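Long-range contacts in L-ribulose 3-epimerase (Methylomonas sp. DH-1, PDB 7CJ7), which catalyses the manganese-dependent C3 epimerisation of ketoses, with its highest activity toward L-ribulose: residues A2-R6 with P178-L182; L207-I212 with Y239-F245; L70-T76 with K88-L93. All blocks are in the same frame, centred on the assembly; numbering follows the deposited sequence.

Contact 1 of 3, residues A2-R6 with P178-L182; sequences AFPKR and PNAFL
Lys5 lays the end of its chain over one face of the Phe181 ring, with CE 3.5 Å from the ring centroid and almost on its normal. The contact belongs to the N-terminal end of the TIM barrel, where residues 2-6 lead into the first strand, 8-12, and meet residues 178-182 as the chain enters strand 180-185. The lysine and phenylalanine side chains run past each other in opposite directions. The Lys5 chain is extended until its last torsion, where a bend (chi4 -75°) carries NZ off the ring centre but keeps it above the face. NZ stands 4.3 Å from the Phe181 centroid, 21° off the normal, so a cation-pi interaction adds to the CH-pi contact of CE. The ammonium also forms salt bridges with Glu107 and Asp150, which would probably balance its charge at the base of the barrel.

The edge of the same ring is met by Ala2, whose CB lies 3.9 Å from Phe181 CZ and near the ring plane; this methyl also approaches Pro178 O at 3.6 Å. The amide of Asn179 is tied to backbone carbonyls, ND2 giving hydrogen bonds to Ala139 O and Ile147 O, which should fix its rotation. The amide plane stands nearly perpendicular to the Phe3 ring, alongside which Asn179 lies, and the touch is made by Asn179 CB, 4.1 Å from Phe3 CE2.

Contact 2 of 3, residues L207-I212 with Y239-F245; sequences LGYVHI and YRGPITF. With MN (manganese (II) ion), chain D.
The last beta-alpha-beta unit of the TIM barrel pairs strand 207-212 with strand 242-245 and supplies the manganese ligand His211, which lies beside Thr244. The strands are parallel, in the register Val210-Ile243, His211-Thr244 and Ile212-Phe245. Val210 O accepts from Thr244 N (2.9 Å), and Ile212 N gives a nearly straight bond to Thr244 O (2.8 Å). The pairing is poorer at the start of the strand, where Val210 N reaches Pro242 O by a weak, bent bond.

That carbonyl has a second donor, Tyr239 OH at 2.7 Å from Pro242 O. With CG anti to its backbone nitrogen (chi1 176°), the Tyr239 ring is directed toward residues 207-210, its edge against the backbone of Leu207 to Tyr209. Val210 CG2 sits over one face, and Leu207 CG stands above the rim of that same face, at CE1. Packing on this side is tight between Ile212 CG1 and Ile243 CG2, 3.4 Å apart.

The opposite face of the sheet carries Tyr209, His211 and Thr244. Pro242 CB makes a CH-pi contact over one face of the Tyr209 ring, 3.8 Å from its centroid, while His211 CD2 lies in plane at the ring's edge. Thr244 CB supports the imidazole at 3.5 Å from His211 CD2. Glu41 OE1 is hydrogen-bonded to Tyr209 OH, Thr244 OG1 and His211 NE2, and His211 ND1 binds manganese at 2.2 Å. Thr244 OG1 also hydrogen-bonds Tyr39 OH. Held at both nitrogens, the imidazole has little freedom to turn, and the carboxylate behind NE2 would probably strengthen ND1 as an electron donor to the metal.

Contact 3 of 3, residues L70-T76 with K88-L93; sequences LGLSAAT and KGDELL. With SOL (L-sorbose), chain C.
Leu70 and Leu72 point from the end of a barrel strand into Leu92 and Leu93 of helix 83-102, forming the strand-to-helix packing of a beta-alpha-beta unit in the TIM barrel. Strand and helix segments run nearly antiparallel, at 167°, with their axes 10.2 Å apart. Leu92 slides past both strand leucines in the opposite direction, so that its CD2 touches Leu70 CD2 at 4.0 Å and also Leu72 CD2. Leu93 instead crosses the same two side chains at about a right angle. Its CD2 lies 4.1 Å from Leu72 CD2 and meets the other branch of Leu70, CD1. In Leu70, chi1 (62°) sets CG between the backbone nitrogen and the carbonyl carbon, and the two methyls that branch from it meet one helix residue each. Leu108 and Ile112 of the neighbouring strand 107-112 continue this apolar layer.

Beyond the strand, the turn 73-76 brings Thr76 across the other branch of Leu92, its CG2 3.8 Å from Leu92 CD1. The threonine has a polar task as well: OG1 accepts a straight hydrogen bond (174°) from Ser73 N, while Thr76 N bonds back to Ser73 O, so two bonds close the turn. An alanine here would remove OG1 and CG2, and is likely to cost Ser73 N its acceptor and open a gap beside Leu92 CD1.

On the barrel side, the backbone of Leu70 and Gly71 lines the sugar pocket, Leu70 C lying 3.1 Å from O5 of L-sorbose. At the far end, Gly89 has no side chain to hold the turn off, and its CA comes to 3.1 Å from Thr76 O.

In the fold
All three contacts reach the same eight-stranded barrel. Contacts 1 and 2 adjoin, with centres 12 Å apart: strands 180-185 and 207-212 are neighbours, joined by a probable hydrogen bond between Leu182 O and Gly208 N at 2.8 Å, and Lys5 NZ makes another probable hydrogen bond to Gly208 O, also 2.8 Å. Contact 3 touches neither; it lies across the chain's centre from contact 2, their centres 23 Å apart. Contact 2 supplies a metal ligand directly, alongside Glu152, Asp185 and Glu246, whereas contact 3 borders the sugar, its Leu70 side chain about 11 Å from manganese. In contact 1 the Phe181 side chain is about 10 Å from that of Glu152.

Contact 1 of 3, residues A2-R6 with P178-L182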
loop_
_atom_site.group_PDB
_atom_site.type_symbol
_atom_site.label_atom_id
_atom_site.label_comp_id
_atom_site.label_asym_id
_atom_site.label_seq_id
_atom_site.Cartn_x
_atom_site.Cartn_y
_atom_site.Cartn_z
ATOM N N ALA A 2 17.781 1.464 -27.820
ATOM C CA ALA A 2 17.647 0.257 -26.954
ATOM C C ALA A 2 18.973 -0.506 -26.952
ATOM O O ALA A 2 19.466 -0.892 -28.029
ATOM C CB ALA A 2 16.525 -0.626 -27.438
ATOM N N PHE A 3 19.533 -0.717 -25.773
ATOM C CA PHE A 3 20.776 -1.496 -25.594
ATOM C C PHE A 3 20.365 -2.910 -25.228
ATOM O O PHE A 3 19.263 -3.124 -24.729
ATOM C CB PHE A 3 21.669 -0.767 -24.595
ATOM C CG PHE A 3 21.916 0.646 -25.045
ATOM C CD1 PHE A 3 22.788 0.894 -26.090
ATOM C CD2 PHE A 3 21.228 1.709 -24.484
ATOM C CE1 PHE A 3 23.003 2.186 -26.539
ATOM C CE2 PHE A 3 21.444 3.001 -24.934
ATOM C CZ PHE A 3 22.319 3.235 -25.970
ATOM N N PRO A 4 21.219 -3.909 -25.521
ATOM C CA PRO A 4 20.851 -5.312 -25.344
ATOM C C PRO A 4 20.375 -5.628 -23.919
ATOM O O PRO A 4 20.957 -5.136 -22.941
ATOM C CB PRO A 4 22.143 -6.070 -25.689
ATOM C CG PRO A 4 22.879 -5.131 -26.618
ATOM C CD PRO A 4 22.563 -3.747 -26.095
ATOM N N LYS A 5 19.313 -6.429 -23.852
ATOM C CA LYS A 5 18.791 -7.035 -22.604
ATOM C C LYS A 5 18.915 -8.551 -22.722
ATOM O O LYS A 5 18.782 -9.095 -23.833
ATOM C CB LYS A 5 17.332 -6.639 -22.362
ATOM C CG LYS A 5 17.094 -5.159 -22.104
ATOM C CD LYS A 5 15.629 -4.818 -21.940
ATOM C CE LYS A 5 15.413 -3.358 -21.632
ATOM N NZ LYS A 5 15.769 -3.035 -20.235
ATOM N N ARG A 6 19.185 -9.214 -21.610
ATOM C CA ARG A 6 19.166 -10.689 -21.572
ATOM C C ARG A 6 18.311 -11.119 -20.384
ATOM O O ARG A 6 18.181 -10.339 -19.412
ATOM C CB ARG A 6 20.595 -11.221 -21.479
ATOM C CG ARG A 6 21.308 -10.814 -20.199
ATOM C CD ARG A 6 22.691 -11.439 -20.074
ATOM N NE ARG A 6 23.741 -10.556 -20.554
ATOM C CZ ARG A 6 25.046 -10.788 -20.419
ATOM N NH1 ARG A 6 25.476 -11.883 -19.811
ATOM N NH2 ARG A 6 25.919 -9.918 -20.891
ATOM N N PRO A 178 13.839 5.505 -27.193
ATOM C CA PRO A 178 13.983 4.072 -27.463
ATOM C C PRO A 178 14.632 3.285 -26.313
ATOM O O PRO A 178 14.481 2.070 -26.273
ATOM C CB PRO A 178 14.895 4.034 -28.700
ATOM C CG PRO A 178 15.678 5.329 -28.626
ATOM C CD PRO A 178 14.704 6.337 -28.050
ATOM N N ASN A 179 15.341 3.974 -25.418
ATOM C CA ASN A 179 16.054 3.301 -24.299
ATOM C C ASN A 179 15.310 3.582 -22.995
ATOM O O ASN A 179 15.904 3.379 -21.937
ATOM C CB ASN A 179 17.522 3.717 -24.203
ATOM C CG ASN A 179 17.693 5.176 -23.864
ATOM O OD1 ASN A 179 16.999 6.021 -24.413
ATOM N ND2 ASN A 179 18.634 5.479 -22.987
ATOM N N ALA A 180 14.038 3.978 -23.070
ATOM C CA ALA A 180 13.177 4.123 -21.879
ATOM C C ALA A 180 12.116 3.019 -21.895
ATOM O O ALA A 180 11.389 2.874 -22.890
ATOM C CB ALA A 180 12.575 5.494 -21.805
ATOM N N PHE A 181 12.038 2.261 -20.812
ATOM C CA PHE A 181 11.189 1.052 -20.701
ATOM C C PHE A 181 10.318 1.143 -19.449
ATOM O O PHE A 181 10.606 1.946 -18.527
ATOM C CB PHE A 181 12.046 -0.215 -20.639
ATOM C CG PHE A 181 12.824 -0.486 -21.896
ATOM C CD1 PHE A 181 14.083 0.067 -22.079
ATOM C CD2 PHE A 181 12.308 -1.302 -22.887
ATOM C CE1 PHE A 181 14.803 -0.180 -23.235
ATOM C CE2 PHE A 181 13.030 -1.545 -24.043
ATOM C CZ PHE A 181 14.273 -0.979 -24.215
ATOM N N LEU A 182 9.289 0.303 -19.424
ATOM C CA LEU A 182 8.451 0.075 -18.230
ATOM C C LEU A 182 9.165 -0.933 -17.323
ATOM O O LEU A 182 9.848 -1.854 -17.820
ATOM C CB LEU A 182 7.094 -0.459 -18.687
ATOM C CG LEU A 182 6.021 -0.543 -17.612
ATOM C CD1 LEU A 182 5.561 0.848 -17.230
ATOM C CD2 LEU A 182 4.852 -1.388 -18.090
#

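Contact 2 of 3, residues L207-I212 with Y239-F245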
loop_
_atom_site.group_PDB
_atom_site.type_symbol
_atom_site.label_atom_id
_atom_site.label_comp_id
_atom_site.label_asym_id
_atom_site.label_seq_id
_atom_site.Cartn_x
_atom_site.Cartn_y
_atom_site.Cartn_z
ATOM N N LEU A 207 8.310 -3.649 -21.877
ATOM C CA LEU A 207 8.661 -4.134 -20.519
ATOM C C LEU A 207 10.158 -4.438 -20.505
ATOM O O LEU A 207 10.597 -5.374 -21.212
ATOM C CB LEU A 207 7.845 -5.373 -20.140
ATOM C CG LEU A 207 8.121 -5.910 -18.732
ATOM C CD1 LEU A 207 7.803 -4.869 -17.670
ATOM C CD2 LEU A 207 7.337 -7.189 -18.459
ATOM N N GLY A 208 10.918 -3.645 -19.761
ATOM C CA GLY A 208 12.391 -3.730 -19.774
ATOM C C GLY A 208 12.972 -4.264 -18.479
ATOM O O GLY A 208 14.189 -4.531 -18.461
ATOM N N TYR A 209 12.178 -4.401 -17.417
ATOM C CA TYR A 209 12.708 -4.785 -16.078
ATOM C C TYR A 209 11.563 -5.298 -15.201
ATOM O O TYR A 209 10.434 -4.787 -15.287
ATOM C CB TYR A 209 13.418 -3.589 -15.429
ATOM C CG TYR A 209 14.568 -3.925 -14.509
ATOM C CD1 TYR A 209 14.359 -4.372 -13.215
ATOM C CD2 TYR A 209 15.881 -3.766 -14.922
ATOM C CE1 TYR A 209 15.420 -4.675 -12.373
ATOM C CE2 TYR A 209 16.950 -4.060 -14.095
ATOM C CZ TYR A 209 16.725 -4.510 -12.807
ATOM O OH TYR A 209 17.788 -4.793 -11.974
ATOM N N VAL A 210 11.870 -6.281 -14.358
ATOM C CA VAL A 210 10.876 -6.961 -13.494
ATOM C C VAL A 210 11.440 -7.112 -12.083
ATOM O O VAL A 210 12.597 -7.564 -11.933
ATOM C CB VAL A 210 10.471 -8.324 -14.079
ATOM C CG1 VAL A 210 9.728 -9.153 -13.046
ATOM C CG2 VAL A 210 9.663 -8.164 -15.352
ATOM N N HIS A 211 10.640 -6.720 -11.096
ATOM C CA HIS A 211 10.829 -7.077 -9.672
ATOM C C HIS A 211 9.810 -8.136 -9.270
ATOM O O HIS A 211 8.594 -7.967 -9.546
ATOM C CB HIS A 211 10.726 -5.863 -8.761
ATOM C CG HIS A 211 11.957 -5.027 -8.774
ATOM N ND1 HIS A 211 12.057 -3.869 -8.035
ATOM C CD2 HIS A 211 13.132 -5.173 -9.427
ATOM C CE1 HIS A 211 13.261 -3.357 -8.186
ATOM N NE2 HIS A 211 13.934 -4.121 -9.061
ATOM N N ILE A 212 10.320 -9.161 -8.588
ATOM C CA ILE A 212 9.520 -10.243 -7.966
ATOM C C ILE A 212 9.511 -9.962 -6.467
ATOM O O ILE A 212 10.576 -10.088 -5.827
ATOM C CB ILE A 212 10.092 -11.629 -8.300
ATOM C CG1 ILE A 212 10.197 -11.856 -9.809
ATOM C CG2 ILE A 212 9.292 -12.721 -7.607
ATOM C CD1 ILE A 212 8.892 -11.679 -10.552
ATOM N N TYR A 239 9.265 -12.572 -22.381
ATOM C CA TYR A 239 10.094 -11.564 -21.683
ATOM C C TYR A 239 11.527 -12.090 -21.518
ATOM O O TYR A 239 11.731 -13.193 -20.928
ATOM C CB TYR A 239 9.506 -11.215 -20.319
ATOM C CG TYR A 239 10.384 -10.268 -19.544
ATOM C CD1 TYR A 239 10.488 -8.941 -19.910
ATOM C CD2 TYR A 239 11.133 -10.700 -18.465
ATOM C CE1 TYR A 239 11.300 -8.058 -19.221
ATOM C CE2 TYR A 239 11.944 -9.829 -17.762
ATOM C CZ TYR A 239 12.030 -8.501 -18.136
ATOM O OH TYR A 239 12.834 -7.634 -17.453
ATOM N N ARG A 240 12.497 -11.310 -21.996
ATOM C CA ARG A 240 13.946 -11.620 -21.873
ATOM C C ARG A 240 14.664 -10.390 -21.327
ATOM O O ARG A 240 15.235 -9.624 -22.102
ATOM C CB ARG A 240 14.532 -12.063 -23.216
ATOM C CG ARG A 240 14.204 -13.510 -23.549
ATOM C CD ARG A 240 14.814 -13.960 -24.865
ATOM N NE ARG A 240 14.448 -15.344 -25.118
ATOM C CZ ARG A 240 15.045 -16.393 -24.565
ATOM N NH1 ARG A 240 14.627 -17.614 -24.848
ATOM N NH2 ARG A 240 16.049 -16.218 -23.726
ATOM N N GLY A 241 14.613 -10.214 -20.021
ATOM C CA GLY A 241 15.263 -9.078 -19.364
ATOM C C GLY A 241 15.532 -9.407 -17.906
ATOM O O GLY A 241 15.262 -10.512 -17.453
ATOM N N PRO A 242 16.082 -8.447 -17.147
ATOM C CA PRO A 242 16.366 -8.661 -15.733
ATOM C C PRO A 242 15.102 -9.008 -14.935
ATOM O O PRO A 242 14.050 -8.424 -15.152
ATOM C CB PRO A 242 16.980 -7.332 -15.279
ATOM C CG PRO A 242 17.510 -6.733 -16.552
ATOM C CD PRO A 242 16.532 -7.137 -17.626
ATOM N N ILE A 243 15.246 -9.975 -14.036
ATOM C CA ILE A 243 14.230 -10.313 -13.001
ATOM C C ILE A 243 14.949 -10.275 -11.655
ATOM O O ILE A 243 15.834 -11.129 -11.455
ATOM C CB ILE A 243 13.614 -11.695 -13.283
ATOM C CG1 ILE A 243 12.981 -11.747 -14.677
ATOM C CG2 ILE A 243 12.631 -12.058 -12.179
ATOM C CD1 ILE A 243 12.446 -13.116 -15.065
ATOM N N THR A 244 14.622 -9.307 -10.803
ATOM C CA THR A 244 15.252 -9.116 -9.471
ATOM C C THR A 244 14.289 -9.558 -8.374
ATOM O O THR A 244 13.138 -9.082 -8.358
ATOM C CB THR A 244 15.610 -7.656 -9.175
ATOM O OG1 THR A 244 16.396 -7.102 -10.224
ATOM C CG2 THR A 244 16.363 -7.502 -7.875
ATOM N N PHE A 245 14.753 -10.430 -7.484
ATOM C CA PHE A 245 14.052 -10.725 -6.216
ATOM C C PHE A 245 14.262 -9.532 -5.286
ATOM O O PHE A 245 15.416 -9.113 -5.041
ATOM C CB PHE A 245 14.551 -12.026 -5.591
ATOM C CG PHE A 245 14.063 -12.219 -4.179
ATOM C CD1 PHE A 245 12.709 -12.188 -3.883
ATOM C CD2 PHE A 245 14.957 -12.408 -3.142
ATOM C CE1 PHE A 245 12.261 -12.343 -2.577
ATOM C CE2 PHE A 245 14.508 -12.572 -1.842
ATOM C CZ PHE A 245 13.166 -12.551 -1.562
HETATM MN MN MN D . 10.606 -2.825 -6.769
#

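Contact 3 of 3, residues L70-T76 with K88-L93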
loop_
_atom_site.group_PDB
_atom_site.type_symbol
_atom_site.label_atom_id
_atom_site.label_comp_id
_atom_site.label_asym_id
_atom_site.label_seq_id
_atom_site.Cartn_x
_atom_site.Cartn_y
_atom_site.Cartn_z
ATOM N N LEU A 70 17.081 3.291 -7.943
ATOM C CA LEU A 70 17.009 4.315 -6.883
ATOM C C LEU A 70 15.604 4.897 -6.848
ATOM O O LEU A 70 14.812 4.604 -7.737
ATOM C CB LEU A 70 18.065 5.387 -7.144
ATOM C CG LEU A 70 17.899 6.157 -8.450
ATOM C CD1 LEU A 70 16.905 7.298 -8.291
ATOM C CD2 LEU A 70 19.235 6.670 -8.949
ATOM N N GLY A 71 15.320 5.616 -5.776
ATOM C CA GLY A 71 14.203 6.557 -5.682
ATOM C C GLY A 71 14.744 7.939 -5.420
ATOM O O GLY A 71 15.752 8.053 -4.713
ATOM N N LEU A 72 14.127 8.967 -5.987
ATOM C CA LEU A 72 14.502 10.353 -5.631
ATOM C C LEU A 72 13.879 10.689 -4.270
ATOM O O LEU A 72 13.120 9.877 -3.742
ATOM C CB LEU A 72 14.031 11.288 -6.744
ATOM C CG LEU A 72 14.595 10.960 -8.125
ATOM C CD1 LEU A 72 13.915 11.800 -9.187
ATOM C CD2 LEU A 72 16.105 11.167 -8.161
ATOM N N SER A 73 14.220 11.842 -3.715
ATOM C CA SER A 73 13.660 12.370 -2.453
ATOM C C SER A 73 13.055 13.746 -2.731
ATOM O O SER A 73 13.147 14.199 -3.896
ATOM C CB SER A 73 14.723 12.427 -1.395
ATOM O OG SER A 73 15.684 13.415 -1.721
ATOM N N ALA A 74 12.422 14.364 -1.730
ATOM C CA ALA A 74 11.828 15.715 -1.855
ATOM C C ALA A 74 12.876 16.674 -2.434
ATOM O O ALA A 74 12.531 17.480 -3.299
ATOM C CB ALA A 74 11.302 16.194 -0.518
ATOM N N ALA A 75 14.136 16.560 -2.013
ATOM C CA ALA A 75 15.207 17.514 -2.390
ATOM C C ALA A 75 15.587 17.359 -3.874
ATOM O O ALA A 75 16.179 18.302 -4.431
ATOM C CB ALA A 75 16.394 17.312 -1.480
ATOM N N THR A 76 15.251 16.227 -4.500
ATOM C CA THR A 76 15.705 15.852 -5.864
ATOM C C THR A 76 14.521 15.455 -6.761
ATOM O O THR A 76 14.758 14.816 -7.795
ATOM C CB THR A 76 16.734 14.717 -5.795
ATOM O OG1 THR A 76 16.199 13.648 -5.018
ATOM C CG2 THR A 76 18.051 15.148 -5.196
ATOM N N LYS A 88 18.651 19.527 -9.167
ATOM C CA LYS A 88 19.298 18.595 -8.201
ATOM C C LYS A 88 18.961 17.148 -8.582
ATOM O O LYS A 88 19.854 16.285 -8.509
ATOM C CB LYS A 88 18.871 18.880 -6.760
ATOM C CG LYS A 88 19.510 20.104 -6.124
ATOM C CD LYS A 88 21.001 19.965 -5.947
ATOM C CE LYS A 88 21.559 20.927 -4.923
ATOM N NZ LYS A 88 23.035 20.997 -5.014
ATOM N N GLY A 89 17.724 16.885 -9.000
ATOM C CA GLY A 89 17.305 15.546 -9.444
ATOM C C GLY A 89 18.053 15.131 -10.696
ATOM O O GLY A 89 18.556 13.988 -10.746
ATOM N N ASP A 90 18.141 16.026 -11.681
ATOM C CA ASP A 90 18.876 15.769 -12.949
ATOM C C ASP A 90 20.316 15.383 -12.589
ATOM O O ASP A 90 20.839 14.413 -13.175
ATOM C CB ASP A 90 18.871 16.985 -13.885
ATOM C CG ASP A 90 17.556 17.275 -14.598
ATOM O OD1 ASP A 90 16.610 16.458 -14.479
ATOM O OD2 ASP A 90 17.478 18.341 -15.264
ATOM N N GLU A 91 20.923 16.113 -11.647
ATOM C CA GLU A 91 22.336 15.930 -11.218
ATOM C C GLU A 91 22.487 14.563 -10.540
ATOM O O GLU A 91 23.424 13.832 -10.895
ATOM C CB GLU A 91 22.754 17.090 -10.321
ATOM C CG GLU A 91 24.138 16.943 -9.728
ATOM C CD GLU A 91 24.449 18.012 -8.687
ATOM O OE1 GLU A 91 23.811 18.015 -7.601
ATOM O OE2 GLU A 91 25.311 18.854 -8.973
ATOM N N LEU A 92 21.581 14.201 -9.633
ATOM C CA LEU A 92 21.609 12.864 -8.979
ATOM C C LEU A 92 21.492 11.775 -10.056
ATOM O O LEU A 92 22.239 10.788 -10.002
ATOM C CB LEU A 92 20.494 12.760 -7.937
ATOM C CG LEU A 92 20.612 11.564 -6.989
ATOM C CD1 LEU A 92 19.912 11.842 -5.668
ATOM C CD2 LEU A 92 20.055 10.309 -7.629
ATOM N N LEU A 93 20.578 11.919 -11.011
ATOM C CA LEU A 93 20.349 10.851 -12.021
ATOM C C LEU A 93 21.578 10.716 -12.938
ATOM O O LEU A 93 21.927 9.572 -13.326
ATOM C CB LEU A 93 19.073 11.174 -12.797
ATOM C CG LEU A 93 17.785 11.044 -11.988
ATOM C CD1 LEU A 93 16.635 11.745 -12.695
ATOM C CD2 LEU A 93 17.452 9.577 -11.714
HETATM C C1 SOL C . 10.046 0.398 -3.912
HETATM O O1 SOL C . 8.841 -0.004 -3.304
HETATM C C2 SOL C . 10.556 -0.629 -4.870
HETATM O O2 SOL C . 9.801 -1.460 -5.347
HETATM C C3 SOL C . 12.043 -0.644 -5.194
HETATM O O3 SOL C . 12.290 -1.337 -6.396
HETATM C C4 SOL C . 12.611 0.770 -5.267
HETATM O O4 SOL C . 11.955 1.490 -6.312
HETATM C C5 SOL C . 14.118 0.812 -5.524
HETATM O O5 SOL C . 14.520 2.162 -5.757
HETATM C C6 SOL C . 14.944 0.248 -4.387
HETATM O O6 SOL C . 16.336 0.276 -4.715
#